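Local coordinates for probable 2-hydroxyhepta-2,4-diene-1,7-dioate isomerase (PDB 2DFU), which probably binds a metal ion and acts as an isomerase or acetylpyruvate hydrolase of the fumarylacetoacetate hydrolase family, at residues 39-44 and 87-92; 144-149 and 167-172; 240-245 and 252-257. All blocks are in the same frame, centred on the assembly; numbering follows the deposited sequence.

Contact 1 of 3, residues 39-44 and 87-92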
ATOM      1  N   VAL A  39     -25.243  -7.741 -12.152  1.00 32.60           N
ATOM      2  CA  VAL A  39     -23.955  -7.051 -12.135  1.00 30.60           C
ATOM      3  C   VAL A  39     -22.864  -7.850 -11.446  1.00 30.10           C
ATOM      4  O   VAL A  39     -23.138  -8.797 -10.720  1.00 30.13           O
ATOM      5  CB  VAL A  39     -24.052  -5.667 -11.437  1.00 31.33           C
ATOM      6  CG1 VAL A  39     -25.200  -4.871 -12.025  1.00 29.27           C
ATOM      7  CG2 VAL A  39     -24.233  -5.841  -9.928  1.00 28.51           C
ATOM      8  N   THR A  40     -21.617  -7.469 -11.699  1.00 32.09           N
ATOM      9  CA  THR A  40     -20.485  -8.119 -11.057  1.00 31.30           C
ATOM     10  C   THR A  40     -20.059  -7.209  -9.904  1.00 31.20           C
ATOM     11  O   THR A  40     -19.526  -6.119 -10.122  1.00 31.43           O
ATOM     12  CB  THR A  40     -19.302  -8.286 -12.024  1.00 33.11           C
ATOM     13  OG1 THR A  40     -19.680  -9.164 -13.095  1.00 36.31           O
ATOM     14  CG2 THR A  40     -18.100  -8.868 -11.292  1.00 32.21           C
ATOM     15  N   LEU A  41     -20.322  -7.654  -8.681  1.00 30.11           N
ATOM     16  CA  LEU A  41     -19.969  -6.888  -7.494  1.00 30.26           C
ATOM     17  C   LEU A  41     -18.464  -6.786  -7.313  1.00 28.97           C
ATOM     18  O   LEU A  41     -17.753  -7.773  -7.438  1.00 26.35           O
ATOM     19  CB  LEU A  41     -20.555  -7.535  -6.245  1.00 30.77           C
ATOM     20  CG  LEU A  41     -21.736  -6.869  -5.550  1.00 35.19           C
ATOM     21  CD1 LEU A  41     -21.819  -7.422  -4.135  1.00 32.95           C
ATOM     22  CD2 LEU A  41     -21.553  -5.360  -5.508  1.00 33.00           C
ATOM     23  N   LEU A  42     -17.995  -5.584  -7.004  1.00 27.73           N
ATOM     24  CA  LEU A  42     -16.576  -5.336  -6.780  1.00 27.67           C
ATOM     25  C   LEU A  42     -16.363  -4.833  -5.353  1.00 26.14           C
ATOM     26  O   LEU A  42     -17.317  -4.475  -4.660  1.00 27.15           O
ATOM     27  CB  LEU A  42     -16.072  -4.257  -7.750  1.00 24.99           C
ATOM     28  CG  LEU A  42     -16.195  -4.509  -9.255  1.00 26.54           C
ATOM     29  CD1 LEU A  42     -15.783  -3.247 -10.026  1.00 23.43           C
ATOM     30  CD2 LEU A  42     -15.311  -5.705  -9.644  1.00 23.82           C
ATOM     31  N   PRO A  43     -15.108  -4.822  -4.886  1.00 27.25           N
ATOM     32  CA  PRO A  43     -14.882  -4.319  -3.527  1.00 26.99           C
ATOM     33  C   PRO A  43     -15.343  -2.849  -3.578  1.00 27.49           C
ATOM     34  O   PRO A  43     -15.042  -2.131  -4.536  1.00 27.34           O
ATOM     35  CB  PRO A  43     -13.376  -4.457  -3.365  1.00 26.40           C
ATOM     36  CG  PRO A  43     -13.069  -5.678  -4.188  1.00 28.12           C
ATOM     37  CD  PRO A  43     -13.887  -5.441  -5.436  1.00 26.46           C
ATOM     38  N   PRO A  44     -16.076  -2.387  -2.554  1.00 27.77           N
ATOM     39  CA  PRO A  44     -16.592  -1.014  -2.487  1.00 27.83           C
ATOM     40  C   PRO A  44     -15.599   0.108  -2.194  1.00 29.54           C
ATOM     41  O   PRO A  44     -15.905   1.033  -1.434  1.00 28.93           O
ATOM     42  CB  PRO A  44     -17.667  -1.115  -1.416  1.00 26.85           C
ATOM     43  CG  PRO A  44     -17.040  -2.079  -0.449  1.00 26.56           C
ATOM     44  CD  PRO A  44     -16.471  -3.156  -1.358  1.00 26.53           C
ATOM     45  N   ALA A  87     -10.171  -8.897  -3.067  1.00 27.40           N
ATOM     46  CA  ALA A  87     -10.843  -9.960  -3.796  1.00 26.84           C
ATOM     47  C   ALA A  87     -12.336  -9.655  -3.839  1.00 27.96           C
ATOM     48  O   ALA A  87     -12.912  -9.231  -2.838  1.00 29.86           O
ATOM     49  CB  ALA A  87     -10.588 -11.295  -3.112  1.00 25.41           C
ATOM     50  N   ARG A  88     -12.956  -9.862  -4.999  1.00 26.88           N
ATOM     51  CA  ARG A  88     -14.381  -9.592  -5.177  1.00 27.52           C
ATOM     52  C   ARG A  88     -15.275 -10.346  -4.208  1.00 27.47           C
ATOM     53  O   ARG A  88     -15.055 -11.517  -3.923  1.00 27.61           O
ATOM     54  CB  ARG A  88     -14.831  -9.929  -6.606  1.00 27.80           C
ATOM     55  CG  ARG A  88     -14.199  -9.077  -7.699  1.00 31.74           C
ATOM     56  CD  ARG A  88     -14.821  -9.396  -9.047  1.00 33.73           C
ATOM     57  NE  ARG A  88     -14.544 -10.776  -9.436  1.00 39.56           N
ATOM     58  CZ  ARG A  88     -13.408 -11.170  -9.999  1.00 39.69           C
ATOM     59  NH1 ARG A  88     -12.449 -10.283 -10.248  1.00 38.74           N
ATOM     60  NH2 ARG A  88     -13.225 -12.449 -10.296  1.00 39.36           N
ATOM     61  N   PRO A  89     -16.305  -9.666  -3.687  1.00 27.14           N
ATOM     62  CA  PRO A  89     -17.253 -10.261  -2.751  1.00 27.40           C
ATOM     63  C   PRO A  89     -18.310 -11.027  -3.538  1.00 28.31           C
ATOM     64  O   PRO A  89     -18.665 -10.646  -4.654  1.00 28.26           O
ATOM     65  CB  PRO A  89     -17.855  -9.046  -2.060  1.00 27.18           C
ATOM     66  CG  PRO A  89     -17.913  -8.050  -3.188  1.00 23.81           C
ATOM     67  CD  PRO A  89     -16.564  -8.223  -3.852  1.00 24.17           C
ATOM     68  N   GLY A  90     -18.812 -12.108  -2.965  1.00 29.14           N
ATOM     69  CA  GLY A  90     -19.846 -12.841  -3.659  1.00 29.62           C
ATOM     70  C   GLY A  90     -21.101 -11.988  -3.740  1.00 30.53           C
ATOM     71  O   GLY A  90     -21.451 -11.291  -2.785  1.00 28.20           O
ATOM     72  N   ASN A  91     -21.756 -12.020  -4.897  1.00 28.84           N
ATOM     73  CA  ASN A  91     -23.004 -11.294  -5.119  1.00 30.88           C
ATOM     74  C   ASN A  91     -24.078 -12.033  -4.301  1.00 33.65           C
ATOM     75  O   ASN A  91     -24.260 -13.241  -4.460  1.00 34.16           O
ATOM     76  CB  ASN A  91     -23.352 -11.346  -6.610  1.00 31.13           C
ATOM     77  CG  ASN A  91     -24.534 -10.472  -6.973  1.00 28.76           C
ATOM     78  OD1 ASN A  91     -25.587 -10.527  -6.337  1.00 30.16           O
ATOM     79  ND2 ASN A  91     -24.366  -9.668  -8.014  1.00 29.50           N
ATOM     80  N   PRO A  92     -24.792 -11.323  -3.412  1.00 34.78           N
ATOM     81  CA  PRO A  92     -25.835 -11.945  -2.583  1.00 35.27           C
ATOM     82  C   PRO A  92     -26.925 -12.704  -3.353  1.00 36.45           C
ATOM     83  O   PRO A  92     -27.644 -13.523  -2.780  1.00 36.79           O
ATOM     84  CB  PRO A  92     -26.396 -10.763  -1.795  1.00 33.87           C
ATOM     85  CG  PRO A  92     -25.197  -9.894  -1.625  1.00 36.19           C
ATOM     86  CD  PRO A  92     -24.584  -9.919  -3.014  1.00 34.53           C
TER
HETATM   87  O   HOH W   1     -18.524 -10.402  -7.586  1.00 29.54           O
HETATM   88  O   HOH W   2     -21.091 -10.497  -8.587  1.00 33.80           O
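Leu-41 and Pro-89 meet at about a right angle, the leucine turned toward the 87-92 segment and the proline ring presented to it in return. The touching atoms are Leu-41 CD1 and Pro-89 CG, 4.1 Å apart. The same methyl also reaches the next ring along, with Leu-41 CD1 lying 3.9 Å from Pro-92 CD, again crosswise, so one branch of the leucine bridges two prolines of the loop. Pro-43 also crosses Pro-89 at about a right angle, CD against CD at 4.2 Å. Leu-42 starts out away from the loop, but its CD2 swings back alongside the Arg-88 chain, 3.8 Å from Arg-88 CD; the two side chains run side by side and point the same way. With CG anti to its carbonyl carbon (chi1 -64°), Arg-88 lays that atom against Leu-41 O and Leu-42 CD2.

Direct polar pairing is sparse. Asn-91 ND2 gives a weak, bent hydrogen bond to Val-39 O at 3.1 Å, with an angle of 125° at the hydrogen; the amide is also held by Leu-36 O through ND2 and by the Arg-93 N-H through OD1. Two waters add bridges: one donates to both Leu-41 O and Pro-89 O, the other accepts from Leu-41 N at 2.9 Å and, weakly, from Asn-91 ND2. The strand 41-42 itself pairs with strand 2-6, which covers Leu-41 through Leu-4. The contact therefore joins the N-terminal part of the chain to the FAA hydrolase part by proline-rich apolar packing, with two bound waters meeting the polar needs of the Leu-41 backbone.

Contact 2 of 3, residues 144-149 and 167-172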
ATOM      1  N   VAL A 144     -12.570 -10.037   5.217  1.00 29.67           N
ATOM      2  CA  VAL A 144     -12.017 -11.257   5.767  1.00 29.90           C
ATOM      3  C   VAL A 144     -10.518 -11.027   5.630  1.00 30.65           C
ATOM      4  O   VAL A 144     -10.001 -10.919   4.520  1.00 32.30           O
ATOM      5  CB  VAL A 144     -12.391 -12.512   4.961  1.00 29.57           C
ATOM      6  CG1 VAL A 144     -11.566 -13.683   5.452  1.00 29.65           C
ATOM      7  CG2 VAL A 144     -13.862 -12.812   5.104  1.00 29.34           C
ATOM      8  N   ASP A 145      -9.829 -10.918   6.755  1.00 29.62           N
ATOM      9  CA  ASP A 145      -8.391 -10.709   6.742  1.00 31.46           C
ATOM     10  C   ASP A 145      -7.734 -12.087   6.658  1.00 31.50           C
ATOM     11  O   ASP A 145      -7.498 -12.734   7.678  1.00 32.48           O
ATOM     12  CB  ASP A 145      -7.979  -9.961   8.024  1.00 33.21           C
ATOM     13  CG  ASP A 145      -6.468  -9.856   8.202  1.00 35.17           C
ATOM     14  OD1 ASP A 145      -5.715 -10.231   7.280  1.00 36.28           O
ATOM     15  OD2 ASP A 145      -6.031  -9.396   9.280  1.00 34.20           O
ATOM     16  N   ILE A 146      -7.480 -12.551   5.436  1.00 30.69           N
ATOM     17  CA  ILE A 146      -6.843 -13.850   5.235  1.00 29.96           C
ATOM     18  C   ILE A 146      -5.408 -13.790   5.770  1.00 31.12           C
ATOM     19  O   ILE A 146      -4.655 -12.869   5.445  1.00 29.84           O
ATOM     20  CB  ILE A 146      -6.819 -14.231   3.744  1.00 29.61           C
ATOM     21  CG1 ILE A 146      -8.252 -14.350   3.214  1.00 26.42           C
ATOM     22  CG2 ILE A 146      -6.058 -15.543   3.553  1.00 26.84           C
ATOM     23  CD1 ILE A 146      -9.017 -15.549   3.754  1.00 27.72           C
ATOM     24  N   THR A 147      -5.034 -14.782   6.576  1.00 30.91           N
ATOM     25  CA  THR A 147      -3.712 -14.811   7.193  1.00 31.53           C
ATOM     26  C   THR A 147      -2.944 -16.132   7.060  1.00 33.29           C
ATOM     27  O   THR A 147      -3.471 -17.205   7.368  1.00 33.15           O
ATOM     28  CB  THR A 147      -3.829 -14.505   8.712  1.00 32.78           C
ATOM     29  OG1 THR A 147      -4.523 -13.268   8.905  1.00 33.34           O
ATOM     30  CG2 THR A 147      -2.464 -14.431   9.349  1.00 32.29           C
ATOM     31  N   ALA A 148      -1.693 -16.051   6.617  1.00 32.02           N
ATOM     32  CA  ALA A 148      -0.859 -17.241   6.516  1.00 33.03           C
ATOM     33  C   ALA A 148       0.009 -17.199   7.779  1.00 35.07           C
ATOM     34  O   ALA A 148       1.053 -16.544   7.810  1.00 34.25           O
ATOM     35  CB  ALA A 148      -0.005 -17.192   5.266  1.00 31.81           C
ATOM     36  N   ARG A 149      -0.455 -17.897   8.814  1.00 36.53           N
ATOM     37  CA  ARG A 149       0.196 -17.934  10.122  1.00 40.38           C
ATOM     38  C   ARG A 149       1.634 -18.418  10.208  1.00 39.65           C
ATOM     39  O   ARG A 149       2.398 -17.893  11.009  1.00 40.59           O
ATOM     40  CB  ARG A 149      -0.641 -18.763  11.102  1.00 43.79           C
ATOM     41  CG  ARG A 149      -2.097 -18.355  11.175  1.00 51.95           C
ATOM     42  CD  ARG A 149      -2.479 -17.813  12.544  1.00 57.61           C
ATOM     43  NE  ARG A 149      -1.710 -16.627  12.908  1.00 62.42           N
ATOM     44  CZ  ARG A 149      -2.143 -15.695  13.753  1.00 65.96           C
ATOM     45  NH1 ARG A 149      -3.343 -15.813  14.313  1.00 67.84           N
ATOM     46  NH2 ARG A 149      -1.377 -14.651  14.047  1.00 65.90           N
ATOM     47  N   PHE A 167      -5.806 -11.848  -0.460  1.00 27.58           N
ATOM     48  CA  PHE A 167      -5.896 -12.032   0.988  1.00 26.49           C
ATOM     49  C   PHE A 167      -6.846 -11.044   1.654  1.00 27.93           C
ATOM     50  O   PHE A 167      -6.836 -10.886   2.877  1.00 29.64           O
ATOM     51  CB  PHE A 167      -4.514 -11.941   1.634  1.00 26.07           C
ATOM     52  CG  PHE A 167      -3.797 -13.265   1.720  1.00 28.55           C
ATOM     53  CD1 PHE A 167      -4.087 -14.294   0.823  1.00 28.16           C
ATOM     54  CD2 PHE A 167      -2.819 -13.475   2.689  1.00 28.87           C
ATOM     55  CE1 PHE A 167      -3.412 -15.515   0.889  1.00 30.20           C
ATOM     56  CE2 PHE A 167      -2.136 -14.691   2.766  1.00 30.39           C
ATOM     57  CZ  PHE A 167      -2.435 -15.713   1.863  1.00 30.70           C
ATOM     58  N   LEU A 168      -7.675 -10.378   0.858  1.00 27.14           N
ATOM     59  CA  LEU A 168      -8.622  -9.436   1.433  1.00 28.89           C
ATOM     60  C   LEU A 168      -9.973  -9.347   0.731  1.00 28.41           C
ATOM     61  O   LEU A 168     -10.241  -8.396  -0.010  1.00 29.46           O
ATOM     62  CB  LEU A 168      -8.012  -8.028   1.528  1.00 26.89           C
ATOM     63  CG  LEU A 168      -8.905  -7.004   2.254  1.00 30.34           C
ATOM     64  CD1 LEU A 168      -9.141  -7.445   3.701  1.00 28.46           C
ATOM     65  CD2 LEU A 168      -8.262  -5.626   2.215  1.00 27.69           C
ATOM     66  N   PRO A 169     -10.829 -10.363   0.917  1.00 29.02           N
ATOM     67  CA  PRO A 169     -12.147 -10.302   0.278  1.00 27.51           C
ATOM     68  C   PRO A 169     -12.794  -9.073   0.933  1.00 27.88           C
ATOM     69  O   PRO A 169     -12.654  -8.880   2.143  1.00 27.39           O
ATOM     70  CB  PRO A 169     -12.807 -11.605   0.730  1.00 26.57           C
ATOM     71  CG  PRO A 169     -11.648 -12.553   0.822  1.00 27.59           C
ATOM     72  CD  PRO A 169     -10.580 -11.699   1.497  1.00 29.91           C
ATOM     73  N   LEU A 170     -13.481  -8.239   0.158  1.00 28.26           N
ATOM     74  CA  LEU A 170     -14.077  -7.037   0.738  1.00 27.01           C
ATOM     75  C   LEU A 170     -15.418  -6.702   0.100  1.00 26.25           C
ATOM     76  O   LEU A 170     -15.526  -6.629  -1.123  1.00 23.63           O
ATOM     77  CB  LEU A 170     -13.118  -5.850   0.567  1.00 27.31           C
ATOM     78  CG  LEU A 170     -13.456  -4.548   1.299  1.00 24.95           C
ATOM     79  CD1 LEU A 170     -12.972  -4.639   2.739  1.00 27.94           C
ATOM     80  CD2 LEU A 170     -12.786  -3.379   0.603  1.00 27.85           C
ATOM     81  N   GLY A 171     -16.431  -6.484   0.936  1.00 25.47           N
ATOM     82  CA  GLY A 171     -17.755  -6.163   0.424  1.00 25.48           C
ATOM     83  C   GLY A 171     -18.866  -6.549   1.390  1.00 26.46           C
ATOM     84  O   GLY A 171     -18.623  -6.667   2.589  1.00 26.82           O
ATOM     85  N   PRO A 172     -20.098  -6.763   0.903  1.00 26.09           N
ATOM     86  CA  PRO A 172     -20.550  -6.674  -0.493  1.00 25.86           C
ATOM     87  C   PRO A 172     -20.698  -5.222  -0.928  1.00 26.21           C
ATOM     88  O   PRO A 172     -20.714  -4.896  -2.119  1.00 24.95           O
ATOM     89  CB  PRO A 172     -21.906  -7.364  -0.446  1.00 26.36           C
ATOM     90  CG  PRO A 172     -22.446  -6.861   0.887  1.00 24.92           C
ATOM     91  CD  PRO A 172     -21.233  -7.065   1.800  1.00 26.82           C
TER
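Strands 137-148 and 168-175 run antiparallel in the core of the FAA hydrolase fold, and this contact lies where the first nears its end and the second begins. Two backbone bonds tie them. Val-144 N donates to Pro-169 O at 3.3 Å, and Ile-146 N to Phe-167 O at 3.1 Å.

The side-chain contact is centred on Ile-146, which crosses Phe-167 at about a right angle. Its CG2, anti to the backbone N with CG1 beside that N (chi1 -62°), stands over the middle of one face of the ring, 3.6 Å from the centroid and 11° off the normal, a CH-pi contact. The CG1 branch lies against the Phe-167 carbonyl and reaches Pro-169 CD at 3.9 Å. Ala-148 adds its CB near Phe-167 CE2 at 4.1 Å. At the other end Pro-169 CD lies 3.2 Å from Val-144 O and also packs on the valine CB, while Leu-168 brings CD1 to Val-144 O. Leu-111 of strand 111-121 touches both Ile-146 and Phe-167.

Asp-145 points away from this packing. Its OD1 forms a salt bridge with Lys-81 and its OD2 another with Lys-162, and the carboxylates of Glu-114 and Glu-116 lie close to OD2. Such an acidic cluster is consistent with the metal site of this family. The Thr-147 hydroxyl donates to Asp-145 O at 3.3 Å and also meets Lys-162. The strand pair thus separates two chemistries: an apolar side built on Ile-146 and Phe-167, and the charged group around Asp-145, where the two lysines would probably offset some of the repulsion among the acids.

Contact 3 of 3, residues 240-245 and 252-257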
ATOM      1  N   ASP A 240     -13.500 -24.290   1.481  1.00 34.28           N
ATOM      2  CA  ASP A 240     -14.286 -23.703   2.560  1.00 33.99           C
ATOM      3  C   ASP A 240     -15.128 -22.527   2.073  1.00 35.07           C
ATOM      4  O   ASP A 240     -14.652 -21.680   1.311  1.00 33.41           O
ATOM      5  CB  ASP A 240     -13.390 -23.210   3.699  1.00 34.50           C
ATOM      6  CG  ASP A 240     -12.958 -24.320   4.633  1.00 36.51           C
ATOM      7  OD1 ASP A 240     -13.560 -25.421   4.603  1.00 35.61           O
ATOM      8  OD2 ASP A 240     -12.015 -24.079   5.414  1.00 36.28           O
ATOM      9  N   ARG A 241     -16.382 -22.490   2.516  1.00 33.90           N
ATOM     10  CA  ARG A 241     -17.295 -21.412   2.166  1.00 35.73           C
ATOM     11  C   ARG A 241     -17.456 -20.521   3.385  1.00 36.15           C
ATOM     12  O   ARG A 241     -17.833 -20.991   4.459  1.00 37.50           O
ATOM     13  CB  ARG A 241     -18.652 -21.974   1.747  1.00 35.83           C
ATOM     14  CG  ARG A 241     -18.616 -22.695   0.410  1.00 38.31           C
ATOM     15  CD  ARG A 241     -20.003 -23.159   0.011  1.00 39.49           C
ATOM     16  NE  ARG A 241     -20.037 -23.572  -1.384  1.00 42.22           N
ATOM     17  CZ  ARG A 241     -21.139 -23.938  -2.026  1.00 45.08           C
ATOM     18  NH1 ARG A 241     -22.309 -23.941  -1.396  1.00 43.71           N
ATOM     19  NH2 ARG A 241     -21.069 -24.293  -3.303  1.00 45.57           N
ATOM     20  N   LEU A 242     -17.163 -19.235   3.224  1.00 35.68           N
ATOM     21  CA  LEU A 242     -17.113 -18.250   4.294  1.00 36.29           C
ATOM     22  C   LEU A 242     -18.180 -17.159   4.156  1.00 34.84           C
ATOM     23  O   LEU A 242     -18.471 -16.628   3.091  1.00 33.10           O
ATOM     24  CB  LEU A 242     -15.740 -17.596   4.325  1.00 39.98           C
ATOM     25  CG  LEU A 242     -14.663 -18.487   4.923  1.00 42.55           C
ATOM     26  CD1 LEU A 242     -14.034 -19.400   3.874  1.00 46.65           C
ATOM     27  CD2 LEU A 242     -13.507 -17.684   5.509  1.00 45.19           C
ATOM     28  N   GLU A 243     -18.756 -16.858   5.310  1.00 35.66           N
ATOM     29  CA  GLU A 243     -19.766 -15.823   5.382  1.00 37.48           C
ATOM     30  C   GLU A 243     -19.497 -14.935   6.596  1.00 37.06           C
ATOM     31  O   GLU A 243     -19.449 -15.396   7.720  1.00 38.52           O
ATOM     32  CB  GLU A 243     -21.085 -16.568   5.587  1.00 41.45           C
ATOM     33  CG  GLU A 243     -22.339 -15.715   5.447  1.00 49.30           C
ATOM     34  CD  GLU A 243     -23.543 -16.633   5.579  1.00 53.36           C
ATOM     35  OE1 GLU A 243     -24.576 -16.186   6.058  1.00 56.08           O
ATOM     36  OE2 GLU A 243     -23.421 -17.815   5.247  1.00 57.00           O
ATOM     37  N   VAL A 244     -19.275 -13.633   6.342  1.00 34.27           N
ATOM     38  CA  VAL A 244     -19.158 -12.732   7.481  1.00 31.76           C
ATOM     39  C   VAL A 244     -20.311 -11.739   7.528  1.00 31.09           C
ATOM     40  O   VAL A 244     -20.484 -10.918   6.636  1.00 30.00           O
ATOM     41  CB  VAL A 244     -17.831 -11.973   7.399  1.00 30.98           C
ATOM     42  CG1 VAL A 244     -17.658 -11.092   8.639  1.00 29.31           C
ATOM     43  CG2 VAL A 244     -16.678 -12.950   7.320  1.00 32.26           C
ATOM     44  N   ALA A 245     -21.162 -11.827   8.540  1.00 30.90           N
ATOM     45  CA  ALA A 245     -22.315 -10.954   8.622  1.00 30.27           C
ATOM     46  C   ALA A 245     -22.101  -9.866   9.666  1.00 30.86           C
ATOM     47  O   ALA A 245     -21.713 -10.145  10.800  1.00 29.25           O
ATOM     48  CB  ALA A 245     -23.555 -11.765   8.953  1.00 30.00           C
ATOM     49  N   LEU A 252     -20.712 -10.570   3.813  1.00 28.03           N
ATOM     50  CA  LEU A 252     -19.646 -10.814   2.861  1.00 27.74           C
ATOM     51  C   LEU A 252     -19.537 -12.314   2.599  1.00 28.40           C
ATOM     52  O   LEU A 252     -19.369 -13.106   3.530  1.00 27.52           O
ATOM     53  CB  LEU A 252     -18.321 -10.301   3.411  1.00 26.18           C
ATOM     54  CG  LEU A 252     -17.040 -10.695   2.669  1.00 27.92           C
ATOM     55  CD1 LEU A 252     -17.098 -10.231   1.214  1.00 25.82           C
ATOM     56  CD2 LEU A 252     -15.845 -10.073   3.390  1.00 25.48           C
ATOM     57  N   PHE A 253     -19.633 -12.695   1.332  1.00 26.57           N
ATOM     58  CA  PHE A 253     -19.523 -14.092   0.935  1.00 28.60           C
ATOM     59  C   PHE A 253     -18.205 -14.304   0.194  1.00 28.38           C
ATOM     60  O   PHE A 253     -17.880 -13.566  -0.734  1.00 29.28           O
ATOM     61  CB  PHE A 253     -20.674 -14.471   0.003  1.00 26.99           C
ATOM     62  CG  PHE A 253     -22.025 -14.413   0.648  1.00 28.75           C
ATOM     63  CD1 PHE A 253     -22.490 -15.479   1.417  1.00 29.17           C
ATOM     64  CD2 PHE A 253     -22.849 -13.307   0.464  1.00 28.43           C
ATOM     65  CE1 PHE A 253     -23.763 -15.448   1.989  1.00 27.60           C
ATOM     66  CE2 PHE A 253     -24.121 -13.266   1.033  1.00 31.35           C
ATOM     67  CZ  PHE A 253     -24.579 -14.346   1.797  1.00 28.17           C
ATOM     68  N   THR A 254     -17.444 -15.305   0.608  1.00 27.85           N
ATOM     69  CA  THR A 254     -16.189 -15.606  -0.057  1.00 30.43           C
ATOM     70  C   THR A 254     -15.899 -17.092   0.095  1.00 31.68           C
ATOM     71  O   THR A 254     -16.616 -17.803   0.801  1.00 33.80           O
ATOM     72  CB  THR A 254     -15.018 -14.778   0.527  1.00 28.76           C
ATOM     73  OG1 THR A 254     -13.853 -14.974  -0.282  1.00 28.25           O
ATOM     74  CG2 THR A 254     -14.707 -15.211   1.940  1.00 31.67           C
ATOM     75  N   LEU A 255     -14.860 -17.572  -0.577  1.00 33.18           N
ATOM     76  CA  LEU A 255     -14.522 -18.984  -0.492  1.00 34.46           C
ATOM     77  C   LEU A 255     -13.066 -19.260  -0.826  1.00 33.77           C
ATOM     78  O   LEU A 255     -12.404 -18.480  -1.520  1.00 33.64           O
ATOM     79  CB  LEU A 255     -15.440 -19.803  -1.409  1.00 36.75           C
ATOM     80  CG  LEU A 255     -15.400 -19.556  -2.918  1.00 38.64           C
ATOM     81  CD1 LEU A 255     -14.097 -20.075  -3.499  1.00 42.35           C
ATOM     82  CD2 LEU A 255     -16.556 -20.276  -3.569  1.00 42.34           C
ATOM     83  N   ILE A 256     -12.574 -20.385  -0.325  1.00 32.54           N
ATOM     84  CA  ILE A 256     -11.201 -20.776  -0.558  1.00 31.97           C
ATOM     85  C   ILE A 256     -11.106 -21.697  -1.763  1.00 33.97           C
ATOM     86  O   ILE A 256     -11.855 -22.673  -1.882  1.00 32.64           O
ATOM     87  CB  ILE A 256     -10.627 -21.492   0.664  1.00 31.56           C
ATOM     88  CG1 ILE A 256     -10.941 -20.684   1.922  1.00 30.93           C
ATOM     89  CG2 ILE A 256      -9.115 -21.653   0.506  1.00 31.87           C
ATOM     90  CD1 ILE A 256     -10.398 -19.256   1.888  1.00 31.42           C
ATOM     91  N   GLY A 257     -10.181 -21.375  -2.660  1.00 35.06           N
ATOM     92  CA  GLY A 257      -9.993 -22.189  -3.843  1.00 35.72           C
ATOM     93  C   GLY A 257      -9.044 -23.343  -3.580  1.00 37.18           C
ATOM     94  O   GLY A 257      -8.583 -23.519  -2.450  1.00 32.99           O
TER
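Glu-243 lies alongside Phe-253, both side chains pointing the same way, with its CG 3.7 Å from Phe-253 CE1. They form a non-hydrogen-bonded pair of the antiparallel beta hairpin 241-246/250-259, whose strand segments run 155° apart. The glutamate's CG is anti to the backbone N (chi1 -170°) and the chain stays extended beyond it; carboxylate and ring planes stand 40° apart. An alanine here removes CG and the carboxylate from beside CE1, and would probably open a gap there and leave the Phe-253 ring freer to turn, although Trp-96 still meets it edge-to-face.

Leu-242, Val-244, Leu-252 and Thr-254 share the other face. Leu-242 CB sits 3.5 Å from Thr-254 CG2, and Leu-242 CD1 reaches Ile-256 CG1 at 3.9 Å. Val-244 and Leu-252 lie further along, where both pack on Val-142 and Val-144 of strand 137-148. Two hydrogen-bonded pairs, Leu-242 with Thr-254 and Val-244 with Leu-252, hold the backbones together. Near the start of the first strand, Asp-240 turns its carboxylate to Arg-237 N and Asn-190, while its carbonyl O accepts a hydrogen bond from Ile-256 N at 2.9 Å.

Overall arrangement
From the N terminus the contacts follow one another in series, none nested and none crossed. Contact 1 closes the longest loop, bringing 39-44, paired with strand 2-6, onto the loop after strand 86-87. Contact 2 then closes an excursion about half helical between strands 137-148 and 168-175, and contact 3 is a short hairpin near the C-terminal end. All three touch. Ala-87 pairs with Leu-168 and Leu-170, probably through backbone hydrogen bonds, joining contacts 1 and 2; Gly-90 N probably bonds to Phe-253 O, tying the loop to the hairpin. Val-144 packs on Val-244, so the hairpin's sheet lies against the strands of contact 2.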